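Transferrin binding protein B (Actinobacillus suis, PDB 3PQU) probably binds host transferrin at the bacterial outer membrane, as a surface lipoprotein of an iron-acquisition system. Local coordinates at residues L37-L42 against G365-L370; T340-D343 against N348-E351. All coordinates share one frame; numbering follows the deposited sequence.

Two surface contacts illustrate how differently segments of one chain can be joined. Interaction 1 spans the two lobes: a loop of the N-lobe handle receives one lysine from a short hairpin of the C-lobe handle, and its chemistry is a single charged hydrogen bond with a little apolar contact. Interaction 2 stays within the C-lobe handle, where neighbouring strands of one hairpin are joined by repeated backbone hydrogen bonds and bury more than twice the surface. Residues 340-343 and 348-351 share no element with interaction 1; the two centres are about 21 Å apart.

Interaction 1: residues L37-L42 against G365-L370; sequences LMEPTL and GQKIDL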
# COMPACT_ATOMS: atom_id res chain seq x y z
N LEU A 37 2.18 14.67 -1.09
CA LEU A 37 1.13 14.21 -0.18
C LEU A 37 0.21 13.19 -0.83
O LEU A 37 -0.52 12.50 -0.14
CB LEU A 37 0.28 15.37 0.31
CG LEU A 37 0.81 16.17 1.47
CD1 LEU A 37 -0.10 17.36 1.68
CD2 LEU A 37 0.91 15.31 2.72
N MET A 38 0.23 13.12 -2.15
CA MET A 38 -0.67 12.21 -2.84
C MET A 38 -0.01 10.88 -3.19
O MET A 38 -0.66 9.99 -3.73
CB MET A 38 -1.29 12.90 -4.06
CG MET A 38 -1.98 14.24 -3.71
SD MET A 38 -3.30 14.06 -2.47
CE MET A 38 -4.54 13.33 -3.51
N GLU A 39 1.28 10.73 -2.88
CA GLU A 39 1.99 9.46 -3.14
C GLU A 39 1.48 8.37 -2.20
O GLU A 39 1.23 8.63 -1.04
CB GLU A 39 3.51 9.63 -2.95
CG GLU A 39 4.23 10.42 -4.05
CD GLU A 39 4.35 9.65 -5.36
OE1 GLU A 39 4.73 10.28 -6.37
OE2 GLU A 39 4.08 8.43 -5.37
N PRO A 40 1.35 7.13 -2.70
CA PRO A 40 0.81 6.06 -1.86
C PRO A 40 1.85 5.47 -0.91
O PRO A 40 3.02 5.35 -1.29
CB PRO A 40 0.38 5.01 -2.89
CG PRO A 40 1.31 5.26 -4.06
CD PRO A 40 1.43 6.73 -4.12
N THR A 41 1.44 5.13 0.31
CA THR A 41 2.34 4.46 1.25
C THR A 41 1.54 3.47 2.08
O THR A 41 0.31 3.54 2.13
CB THR A 41 3.03 5.46 2.21
OG1 THR A 41 2.04 6.23 2.88
CG2 THR A 41 3.98 6.39 1.45
N LEU A 42 2.23 2.57 2.78
CA LEU A 42 1.53 1.63 3.65
C LEU A 42 0.83 2.36 4.78
O LEU A 42 -0.28 1.99 5.18
CB LEU A 42 2.48 0.59 4.22
CG LEU A 42 2.97 -0.41 3.18
CD1 LEU A 42 4.07 -1.27 3.79
CD2 LEU A 42 1.82 -1.26 2.67
N GLY A 365 9.34 0.88 2.10
CA GLY A 365 8.74 2.19 1.92
C GLY A 365 9.37 2.99 0.81
O GLY A 365 8.87 4.05 0.45
N GLN A 366 10.48 2.49 0.26
CA GLN A 366 11.15 3.15 -0.85
C GLN A 366 10.67 2.59 -2.19
O GLN A 366 10.60 1.37 -2.37
CB GLN A 366 12.67 2.99 -0.75
CG GLN A 366 13.42 4.31 -0.63
CD GLN A 366 14.74 4.32 -1.38
OE1 GLN A 366 15.79 4.00 -0.82
NE2 GLN A 366 14.69 4.68 -2.66
N LYS A 367 10.33 3.47 -3.13
CA LYS A 367 9.90 3.05 -4.46
C LYS A 367 11.08 2.99 -5.42
O LYS A 367 11.71 4.00 -5.71
CB LYS A 367 8.83 4.00 -5.01
CG LYS A 367 7.53 4.04 -4.20
CD LYS A 367 6.54 5.04 -4.82
CE LYS A 367 5.20 5.04 -4.10
NZ LYS A 367 5.36 5.40 -2.66
N ILE A 368 11.39 1.80 -5.92
CA ILE A 368 12.47 1.62 -6.89
C ILE A 368 11.92 1.65 -8.31
O ILE A 368 11.21 0.72 -8.72
CB ILE A 368 13.20 0.29 -6.67
CG1 ILE A 368 13.59 0.13 -5.20
CG2 ILE A 368 14.44 0.19 -7.57
CD1 ILE A 368 14.31 -1.16 -4.91
N ASP A 369 12.26 2.70 -9.05
CA ASP A 369 11.82 2.84 -10.44
C ASP A 369 12.48 1.77 -11.30
O ASP A 369 13.70 1.63 -11.28
CB ASP A 369 12.15 4.23 -10.98
CG ASP A 369 11.79 4.40 -12.45
OD1 ASP A 369 11.03 3.57 -13.00
OD2 ASP A 369 12.27 5.38 -13.06
N LEU A 370 11.68 1.01 -12.06
CA LEU A 370 12.22 -0.11 -12.83
C LEU A 370 12.48 0.20 -14.31
O LEU A 370 13.06 -0.61 -15.02
CB LEU A 370 11.29 -1.31 -12.74
CG LEU A 370 11.06 -1.89 -11.34
CD1 LEU A 370 10.12 -3.10 -11.43
CD2 LEU A 370 12.39 -2.28 -10.71
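Between 37-42 of the N-lobe handle and 365-370 of the C-lobe handle the link is one long side chain: Lys367, on the second strand of the two-stranded hairpin 360-363/366-369, reaches across to the backbone of Pro40 in the loop that leads into strand 43-47. It illustrates how a loop and a strand can be joined by one side chain, since the nearest alpha carbons, Thr41 CA and Gly365 CA, are 6.8 Å from each other. The lysine chain is extended as far as CE and turns only at its last bond (chi4 59°), which swings the ammonium group onto the carbonyl. There Lys367 NZ donates a hydrogen bond to Pro40 O at 2.7 Å, arriving close to head-on with a C=O...N angle of 166°. This holds for one of two modelled positions of the lysine, so the contact may not be constant.

Behind the charged tip, CE, the last methylene, does the packing. Lys367 CE lies 3.9 Å from Pro40 CG, with the lysine chain running at a slant past the proline ring. Phe355 also touches the proline, and Arg274 of strand 274-281 touches it too.

Glu39 adds a weaker electrostatic term. Its chain folds at chi2 (-72°) and brings OE2 within 3.8 Å of Lys367 CE, yet Glu39 OE2 and Lys367 NZ remain 4.3 Å apart, beyond a salt bridge. The opposite charges would probably still attract and help to hold the ammonium group near the loop. Thr41 contributes through its methyl group rather than its hydroxyl: OG1 is hydrogen-bonded to the carbonyl of Gly43, while Thr41 CG2 approaches Lys367 NZ at 4.4 Å.

Interaction 2: residues T340-D343 against N348-E351; sequences TKID and NAKE
Peptide planes are the flat groups that join Thr340-Asp343 to Asn348-Glu351 in an antiparallel beta hairpin of the C-lobe handle: their edges meet in hydrogen bonds, while Thr340, Ile342, Ala349 and Glu351 occupy one face of the ladder and Lys341 and Lys350 the other. The principle is that a hydrogen-bonded pair is gripped twice. Lys341 N binds Lys350 O at 2.9 Å, and Lys350 N returns the bond to Lys341 O at 2.8 Å, somewhat more bent at 149°. Toward the turn, Asp343 N donates to Asn348 O at 2.7 Å and an N-H...O angle of 168°.

Between these bonds, at the non-hydrogen-bonded pair Ile342-Ala349, the alpha carbons come closest. The Ala349 methyl touches both neighbours on the facing strand, with CB 3.7 Å from Thr340 CG2 and 4.0 Å from Ile342 CG1. With OG1 beside its own nitrogen (chi1 -58°), Thr340 turns its methyl, not its hydroxyl, to Ala349. Gln548 and His550 of strand 544-551 in the C-lobe barrel touch the side chains of Thr340, Ile342 and Ala349 on this face.

At the turn, Asp343 OD2 accepts hydrogen bonds from the amides of Thr345 and Gln346. The amide of Asn348 reaches back over the same residue: its OD1, buried without a hydrogen-bonding partner, rests 3.4 Å from Asp343 CB.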
# COMPACT_ATOMS: atom_id res chain seq x y z
N THR A 340 4.46 -10.63 -7.28
CA THR A 340 4.94 -11.87 -6.67
C THR A 340 6.46 -11.94 -6.66
O THR A 340 7.13 -11.43 -7.56
CB THR A 340 4.46 -13.11 -7.47
OG1 THR A 340 3.02 -13.13 -7.55
CG2 THR A 340 4.94 -14.40 -6.81
N LYS A 341 6.99 -12.57 -5.62
CA LYS A 341 8.41 -12.83 -5.52
C LYS A 341 8.58 -14.34 -5.39
O LYS A 341 7.94 -14.98 -4.55
CB LYS A 341 9.01 -12.13 -4.30
CG LYS A 341 10.53 -12.22 -4.20
CD LYS A 341 11.06 -11.47 -2.97
CE LYS A 341 10.52 -12.05 -1.67
NZ LYS A 341 11.08 -11.39 -0.46
N ILE A 342 9.41 -14.91 -6.25
CA ILE A 342 9.74 -16.33 -6.16
C ILE A 342 11.16 -16.54 -5.67
O ILE A 342 12.12 -16.05 -6.27
CB ILE A 342 9.60 -17.02 -7.52
CG1 ILE A 342 8.13 -17.11 -7.91
CG2 ILE A 342 10.23 -18.41 -7.48
CD1 ILE A 342 7.90 -17.84 -9.21
N ASP A 343 11.30 -17.29 -4.58
CA ASP A 343 12.62 -17.53 -4.01
C ASP A 343 13.38 -18.59 -4.78
O ASP A 343 12.86 -19.67 -5.07
CB ASP A 343 12.54 -17.92 -2.53
CG ASP A 343 13.91 -18.03 -1.89
OD1 ASP A 343 14.30 -17.11 -1.14
OD2 ASP A 343 14.62 -19.03 -2.17
N ASN A 348 9.71 -21.20 -3.74
CA ASN A 348 8.37 -20.83 -3.29
C ASN A 348 8.10 -19.34 -3.53
O ASN A 348 9.03 -18.55 -3.73
CB ASN A 348 8.18 -21.19 -1.82
CG ASN A 348 9.17 -20.47 -0.91
OD1 ASN A 348 9.86 -19.55 -1.32
ND2 ASN A 348 9.24 -20.91 0.34
N ALA A 349 6.82 -18.96 -3.51
CA ALA A 349 6.41 -17.61 -3.85
C ALA A 349 5.82 -16.85 -2.65
O ALA A 349 5.29 -17.45 -1.73
CB ALA A 349 5.40 -17.63 -4.99
N LYS A 350 5.93 -15.54 -2.70
CA LYS A 350 5.40 -14.67 -1.65
C LYS A 350 4.84 -13.40 -2.29
O LYS A 350 5.31 -12.98 -3.35
CB LYS A 350 6.50 -14.32 -0.64
CG LYS A 350 7.28 -15.52 -0.11
CD LYS A 350 8.41 -15.10 0.83
CE LYS A 350 9.13 -16.31 1.41
NZ LYS A 350 8.20 -17.20 2.17
N GLU A 351 3.87 -12.77 -1.64
CA GLU A 351 3.29 -11.55 -2.18
C GLU A 351 4.25 -10.38 -2.00
O GLU A 351 5.06 -10.38 -1.07
CB GLU A 351 1.94 -11.24 -1.52
CG GLU A 351 0.90 -12.33 -1.71
CD GLU A 351 0.53 -12.55 -3.16
OE1 GLU A 351 0.73 -11.62 -3.98
OE2 GLU A 351 0.02 -13.64 -3.49